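Local structure of carboxypeptidase A (Helicoverpa armigera, 1JQG) at residues A[99-104]-A[397-402]; A[212-217]-A[293-298]. The protein probably acts as a zinc-dependent metallocarboxypeptidase of the M14 family, removing residues from the C-terminal ends of peptides, and is captured here as its pro-protein. All blocks are in the same frame, centred on the assembly; numbering follows the deposited sequence.

Overall arrangement
Following the chain from its N terminus, helix 92-108 supplies the first half of contact 1 after the four-stranded antiparallel sheet and its two helices. The partner, 397-402, begins 293 residues after the end of 99-104, in the loop between strand 377-383 and helix 402-421, so contact 1 closes a loop that includes the whole eight-stranded mixed sheet. Contact 2 closes a shorter loop nested inside it: strand 212-216 meets 293-298, where helix 283-294 ends. The centres of contacts 1 and 2 lie about 32 Å apart, and the nearest atoms of contacts 1 and 2 about 13 Å apart. Contact 1 ties helix 92-108 to a carboxypeptidase loop, contact 2 strand 212-216 to the connection leading into strand 299-307.

Contact 1 (A[99-104]-A[397-402]); sequences DQLLAA and VDPDFI
A 2.9 Å bond from Phe401 N to Asp398 O closes a type I beta turn, and Pro399, second in that turn, is the residue that meets Leu101 and Leu102 of the helix. A second bond braces the bend: Asp400 N donates to Asp398 OD1 over 3.3 Å at 165°, approaching on the anti side of the carboxylate and 31° out of its plane, which makes an Asx turn. Pro399 presents CG and CD to the helix, CG lying 3.7 Å from Leu101 O and CD 4.1 Å from Leu101 CB. Between the segments 208 Å² of surface is buried, with methyl and methylene groups meeting each other and two backbone carbonyl oxygens. Helix 92-108 is consistent with the helical connecting segment of M14 procarboxypeptidases, lying here against a loop of the zinc carboxypeptidase domain. Leu102 carries CG beside its backbone N and anti to the carbonyl carbon (chi1 -70°), and its CD2 methyl comes 4.0 Å from Pro399 CD and 3.8 Å from Val397 O. Trp185 touches the side chains of both Leu102 and Val397, while Glu98 OE2 accepts from Val397 N. Farther round the turn, Phe401 stacks its ring with Tyr386.

Contact 2 (A[212-217]-A[293-298]); sequences DWIILP and AEHRNR
His295, the first residue to leave helical geometry after helix 283-294, turns one ring face to Ile214. Ile214 CD1 sits 3.8 Å from the centroid of the His295 ring, 24° off the normal, a CH-pi contact nearest to His295 CD2 at 3.4 Å. Glu294 CG lies over the opposite face, and Phe166 meets the ring with planes steeply inclined. Three residues on, Arg298 starts with chi1 65°, CG between backbone N and carbonyl carbon, then runs extended to NE and reaches Asp212. Arg298 NH1 (2.9 Å) and NH2 (3.1 Å) both donate to Asp212 OD2, an end-on salt bridge with that oxygen in the guanidinium plane. The carboxylate stands 76° to this plane: NH2 uses the anti lone pair of OD2, whereas NH1 comes from above the carboxylate. Lys171 O also accepts from NH1, and Ser162 OG bonds Asp212 OD1. A leucine in place of Arg298 would probably leave Asp212 OD2 without both guanidinium donors and Lys171 O without the N-H from NH1. In the mixed sheet, strand 212-216 runs antiparallel to 155-161 and parallel to 173-178; Trp213 and Ile215 pack on helix 187-200, while Asp212 and Ile214 point toward the connection from helix 283-294 to strand 299-307.

Contact 1 (A[99-104]-A[397-402])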
loop_
_atom_site.group_PDB
_atom_site.type_symbol
_atom_site.label_atom_id
_atom_site.label_comp_id
_atom_site.label_asym_id
_atom_site.label_seq_id
_atom_site.Cartn_x
_atom_site.Cartn_y
_atom_site.Cartn_z
ATOM N N ASP A 99 3.123 1.457 20.075
ATOM C CA ASP A 99 4.504 1.722 20.476
ATOM C C ASP A 99 4.966 0.741 21.557
ATOM O O ASP A 99 6.038 0.148 21.516
ATOM C CB ASP A 99 4.687 3.144 21.001
ATOM C CG ASP A 99 4.372 4.195 19.977
ATOM O OD1 ASP A 99 4.237 3.890 18.782
ATOM O OD2 ASP A 99 4.254 5.350 20.449
ATOM N N GLN A 100 4.109 0.540 22.546
ATOM C CA GLN A 100 4.373 -0.384 23.645
ATOM C C GLN A 100 4.511 -1.802 23.153
ATOM O O GLN A 100 5.465 -2.483 23.476
ATOM C CB GLN A 100 3.244 -0.280 24.671
ATOM C CG GLN A 100 3.477 -1.049 25.955
ATOM C CD GLN A 100 2.359 -0.820 26.958
ATOM O OE1 GLN A 100 1.768 -1.812 27.389
ATOM N NE2 GLN A 100 2.081 0.431 27.320
ATOM N N LEU A 101 3.626 -2.239 22.275
ATOM C CA LEU A 101 3.613 -3.563 21.676
ATOM C C LEU A 101 4.732 -3.841 20.687
ATOM O O LEU A 101 5.290 -4.938 20.669
ATOM C CB LEU A 101 2.273 -3.790 20.980
ATOM C CG LEU A 101 1.291 -4.725 21.701
ATOM C CD1 LEU A 101 1.202 -4.410 23.186
ATOM C CD2 LEU A 101 -0.075 -4.610 21.038
ATOM N N LEU A 102 5.123 -2.815 19.917
ATOM C CA LEU A 102 6.225 -2.934 18.983
ATOM C C LEU A 102 7.587 -2.836 19.670
ATOM O O LEU A 102 8.524 -3.539 19.318
ATOM C CB LEU A 102 6.029 -1.848 17.923
ATOM C CG LEU A 102 4.839 -2.082 16.970
ATOM C CD1 LEU A 102 4.909 -1.116 15.786
ATOM C CD2 LEU A 102 4.748 -3.517 16.467
ATOM N N ALA A 103 7.675 -2.056 20.736
ATOM C CA ALA A 103 8.880 -1.861 21.505
ATOM C C ALA A 103 9.275 -3.140 22.219
ATOM O O ALA A 103 10.446 -3.520 22.246
ATOM C CB ALA A 103 8.738 -0.704 22.492
ATOM N N ALA A 104 8.301 -3.864 22.738
ATOM C CA ALA A 104 8.559 -5.113 23.433
ATOM C C ALA A 104 8.949 -6.212 22.450
ATOM O O ALA A 104 9.748 -7.106 22.722
ATOM C CB ALA A 104 7.378 -5.505 24.296
ATOM N N VAL A 397 -0.270 -1.981 13.788
ATOM C CA VAL A 397 0.200 -3.337 13.637
ATOM C C VAL A 397 0.386 -4.039 14.988
ATOM O O VAL A 397 0.997 -3.556 15.916
ATOM C CB VAL A 397 1.563 -3.401 12.898
ATOM C CG1 VAL A 397 1.953 -4.886 12.758
ATOM C CG2 VAL A 397 1.514 -2.616 11.599
ATOM N N ASP A 398 -0.180 -5.223 15.131
ATOM C CA ASP A 398 0.010 -6.131 16.234
ATOM C C ASP A 398 1.099 -7.119 15.817
ATOM O O ASP A 398 0.930 -7.848 14.815
ATOM C CB ASP A 398 -1.294 -6.874 16.511
ATOM C CG ASP A 398 -1.277 -7.632 17.825
ATOM O OD1 ASP A 398 -0.234 -8.228 18.194
ATOM O OD2 ASP A 398 -2.315 -7.661 18.513
ATOM N N PRO A 399 2.206 -7.183 16.554
ATOM C CA PRO A 399 3.345 -8.048 16.269
ATOM C C PRO A 399 3.035 -9.518 16.100
ATOM O O PRO A 399 3.838 -10.225 15.532
ATOM C CB PRO A 399 4.290 -7.746 17.447
ATOM C CG PRO A 399 3.413 -7.299 18.555
ATOM C CD PRO A 399 2.404 -6.428 17.817
ATOM N N ASP A 400 1.849 -10.008 16.432
ATOM C CA ASP A 400 1.421 -11.379 16.287
ATOM C C ASP A 400 0.934 -11.677 14.886
ATOM O O ASP A 400 0.931 -12.840 14.474
ATOM C CB ASP A 400 0.300 -11.721 17.277
ATOM C CG ASP A 400 0.748 -11.796 18.720
ATOM O OD1 ASP A 400 1.962 -11.843 19.060
ATOM O OD2 ASP A 400 -0.200 -11.809 19.551
ATOM N N PHE A 401 0.611 -10.655 14.117
ATOM C CA PHE A 401 0.111 -10.829 12.743
ATOM C C PHE A 401 1.204 -10.621 11.714
ATOM O O PHE A 401 1.009 -10.853 10.525
ATOM C CB PHE A 401 -1.072 -9.893 12.520
ATOM C CG PHE A 401 -1.768 -10.018 11.204
ATOM C CD1 PHE A 401 -1.843 -8.965 10.295
ATOM C CD2 PHE A 401 -2.396 -11.214 10.882
ATOM C CE1 PHE A 401 -2.518 -9.106 9.097
ATOM C CE2 PHE A 401 -3.064 -11.338 9.671
ATOM C CZ PHE A 401 -3.128 -10.300 8.772
ATOM N N ILE A 402 2.393 -10.184 12.126
ATOM C CA ILE A 402 3.478 -9.836 11.218
ATOM C C ILE A 402 3.884 -10.959 10.277
ATOM O O ILE A 402 3.955 -10.728 9.051
ATOM C CB ILE A 402 4.700 -9.322 11.961
ATOM C CG1 ILE A 402 4.364 -8.128 12.847
ATOM C CG2 ILE A 402 5.796 -9.034 10.921
ATOM C CD1 ILE A 402 5.552 -7.341 13.381
#

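Contact 2 (A[212-217]-A[293-298])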
loop_
_atom_site.group_PDB
_atom_site.type_symbol
_atom_site.label_atom_id
_atom_site.label_comp_id
_atom_site.label_asym_id
_atom_site.label_seq_id
_atom_site.Cartn_x
_atom_site.Cartn_y
_atom_site.Cartn_z
ATOM N N ASP A 212 11.649 -13.676 -13.467
ATOM C CA ASP A 212 12.495 -12.583 -12.970
ATOM C C ASP A 212 11.729 -11.593 -12.085
ATOM O O ASP A 212 10.572 -11.294 -12.397
ATOM C CB ASP A 212 13.051 -11.804 -14.157
ATOM C CG ASP A 212 14.221 -12.467 -14.819
ATOM O OD1 ASP A 212 14.716 -13.486 -14.326
ATOM O OD2 ASP A 212 14.687 -11.997 -15.890
ATOM N N TRP A 213 12.255 -11.264 -10.919
ATOM C CA TRP A 213 11.505 -10.460 -9.950
ATOM C C TRP A 213 12.179 -9.120 -9.640
ATOM O O TRP A 213 13.397 -8.925 -9.635
ATOM C CB TRP A 213 11.268 -11.204 -8.647
ATOM C CG TRP A 213 10.695 -12.571 -8.781
ATOM C CD1 TRP A 213 11.315 -13.705 -9.255
ATOM C CD2 TRP A 213 9.385 -12.986 -8.393
ATOM N NE1 TRP A 213 10.465 -14.782 -9.199
ATOM C CE2 TRP A 213 9.277 -14.366 -8.667
ATOM C CE3 TRP A 213 8.290 -12.341 -7.817
ATOM C CZ2 TRP A 213 8.107 -15.096 -8.403
ATOM C CZ3 TRP A 213 7.147 -13.038 -7.569
ATOM C CH2 TRP A 213 7.048 -14.407 -7.867
ATOM N N ILE A 214 11.319 -8.114 -9.411
ATOM C CA ILE A 214 11.716 -6.787 -9.023
ATOM C C ILE A 214 10.927 -6.520 -7.754
ATOM O O ILE A 214 9.691 -6.513 -7.759
ATOM C CB ILE A 214 11.416 -5.736 -10.098
ATOM C CG1 ILE A 214 12.339 -5.913 -11.318
ATOM C CG2 ILE A 214 11.585 -4.307 -9.542
ATOM C CD1 ILE A 214 12.064 -5.005 -12.499
ATOM N N ILE A 215 11.622 -6.241 -6.645
ATOM C CA ILE A 215 10.960 -5.956 -5.383
ATOM C C ILE A 215 11.454 -4.660 -4.790
ATOM O O ILE A 215 12.647 -4.533 -4.509
ATOM C CB ILE A 215 11.152 -7.122 -4.394
ATOM C CG1 ILE A 215 10.622 -8.435 -5.009
ATOM C CG2 ILE A 215 10.434 -6.824 -3.073
ATOM C CD1 ILE A 215 10.673 -9.644 -4.105
ATOM N N LEU A 216 10.518 -3.748 -4.524
ATOM C CA LEU A 216 10.815 -2.448 -3.909
ATOM C C LEU A 216 10.115 -2.353 -2.544
ATOM O O LEU A 216 8.911 -2.086 -2.438
ATOM C CB LEU A 216 10.368 -1.309 -4.844
ATOM C CG LEU A 216 10.485 0.128 -4.347
ATOM C CD1 LEU A 216 11.913 0.549 -4.050
ATOM C CD2 LEU A 216 9.963 1.139 -5.362
ATOM N N PRO A 217 10.836 -2.652 -1.463
ATOM C CA PRO A 217 10.297 -2.659 -0.106
ATOM C C PRO A 217 9.734 -1.324 0.334
ATOM O O PRO A 217 8.621 -1.231 0.861
ATOM C CB PRO A 217 11.411 -3.212 0.726
ATOM C CG PRO A 217 12.326 -3.947 -0.234
ATOM C CD PRO A 217 12.230 -3.133 -1.507
ATOM N N ALA A 293 9.495 1.324 -17.136
ATOM C CA ALA A 293 9.828 1.602 -18.511
ATOM C C ALA A 293 10.934 0.710 -19.017
ATOM O O ALA A 293 10.807 0.055 -20.056
ATOM C CB ALA A 293 10.363 3.035 -18.684
ATOM N N GLU A 294 11.961 0.576 -18.179
ATOM C CA GLU A 294 13.087 -0.326 -18.504
ATOM C C GLU A 294 12.645 -1.764 -18.759
ATOM O O GLU A 294 13.322 -2.518 -19.469
ATOM C CB GLU A 294 14.121 -0.269 -17.392
ATOM C CG GLU A 294 15.418 -1.010 -17.638
ATOM C CD GLU A 294 16.436 -0.843 -16.525
ATOM O OE1 GLU A 294 16.615 0.254 -15.944
ATOM O OE2 GLU A 294 17.111 -1.825 -16.149
ATOM N N HIS A 295 11.644 -2.264 -18.034
ATOM C CA HIS A 295 11.230 -3.650 -18.154
ATOM C C HIS A 295 9.849 -3.855 -18.759
ATOM O O HIS A 295 9.254 -4.920 -18.595
ATOM C CB HIS A 295 11.326 -4.327 -16.766
ATOM C CG HIS A 295 12.673 -4.137 -16.137
ATOM N ND1 HIS A 295 13.763 -4.921 -16.413
ATOM C CD2 HIS A 295 13.093 -3.190 -15.235
ATOM C CE1 HIS A 295 14.817 -4.489 -15.724
ATOM N NE2 HIS A 295 14.425 -3.440 -15.008
ATOM N N ARG A 296 9.323 -2.872 -19.472
ATOM C CA ARG A 296 7.946 -2.945 -19.972
ATOM C C ARG A 296 7.813 -3.969 -21.094
ATOM O O ARG A 296 6.716 -4.465 -21.319
ATOM C CB ARG A 296 7.441 -1.582 -20.487
ATOM C CG ARG A 296 8.278 -1.006 -21.622
ATOM C CD ARG A 296 7.779 0.350 -22.054
ATOM N NE ARG A 296 8.815 1.159 -22.701
ATOM C CZ ARG A 296 8.796 2.493 -22.749
ATOM N NH1 ARG A 296 7.757 3.098 -22.152
ATOM N NH2 ARG A 296 9.781 3.149 -23.347
ATOM N N ASN A 297 8.932 -4.288 -21.747
ATOM C CA ASN A 297 8.996 -5.261 -22.816
ATOM C C ASN A 297 8.603 -6.672 -22.404
ATOM O O ASN A 297 8.077 -7.435 -23.202
ATOM C CB ASN A 297 10.434 -5.324 -23.370
ATOM C CG ASN A 297 10.502 -6.158 -24.638
ATOM O OD1 ASN A 297 9.859 -5.912 -25.668
ATOM N ND2 ASN A 297 11.349 -7.185 -24.542
ATOM N N ARG A 298 8.790 -7.042 -21.141
ATOM C CA ARG A 298 8.420 -8.358 -20.668
ATOM C C ARG A 298 7.801 -8.455 -19.277
ATOM O O ARG A 298 7.746 -9.541 -18.698
ATOM C CB ARG A 298 9.651 -9.284 -20.775
ATOM C CG ARG A 298 10.806 -8.877 -19.858
ATOM C CD ARG A 298 12.049 -9.664 -20.302
ATOM N NE ARG A 298 13.188 -9.344 -19.482
ATOM C CZ ARG A 298 13.689 -10.023 -18.471
ATOM N NH1 ARG A 298 13.104 -11.171 -18.128
ATOM N NH2 ARG A 298 14.769 -9.586 -17.803
#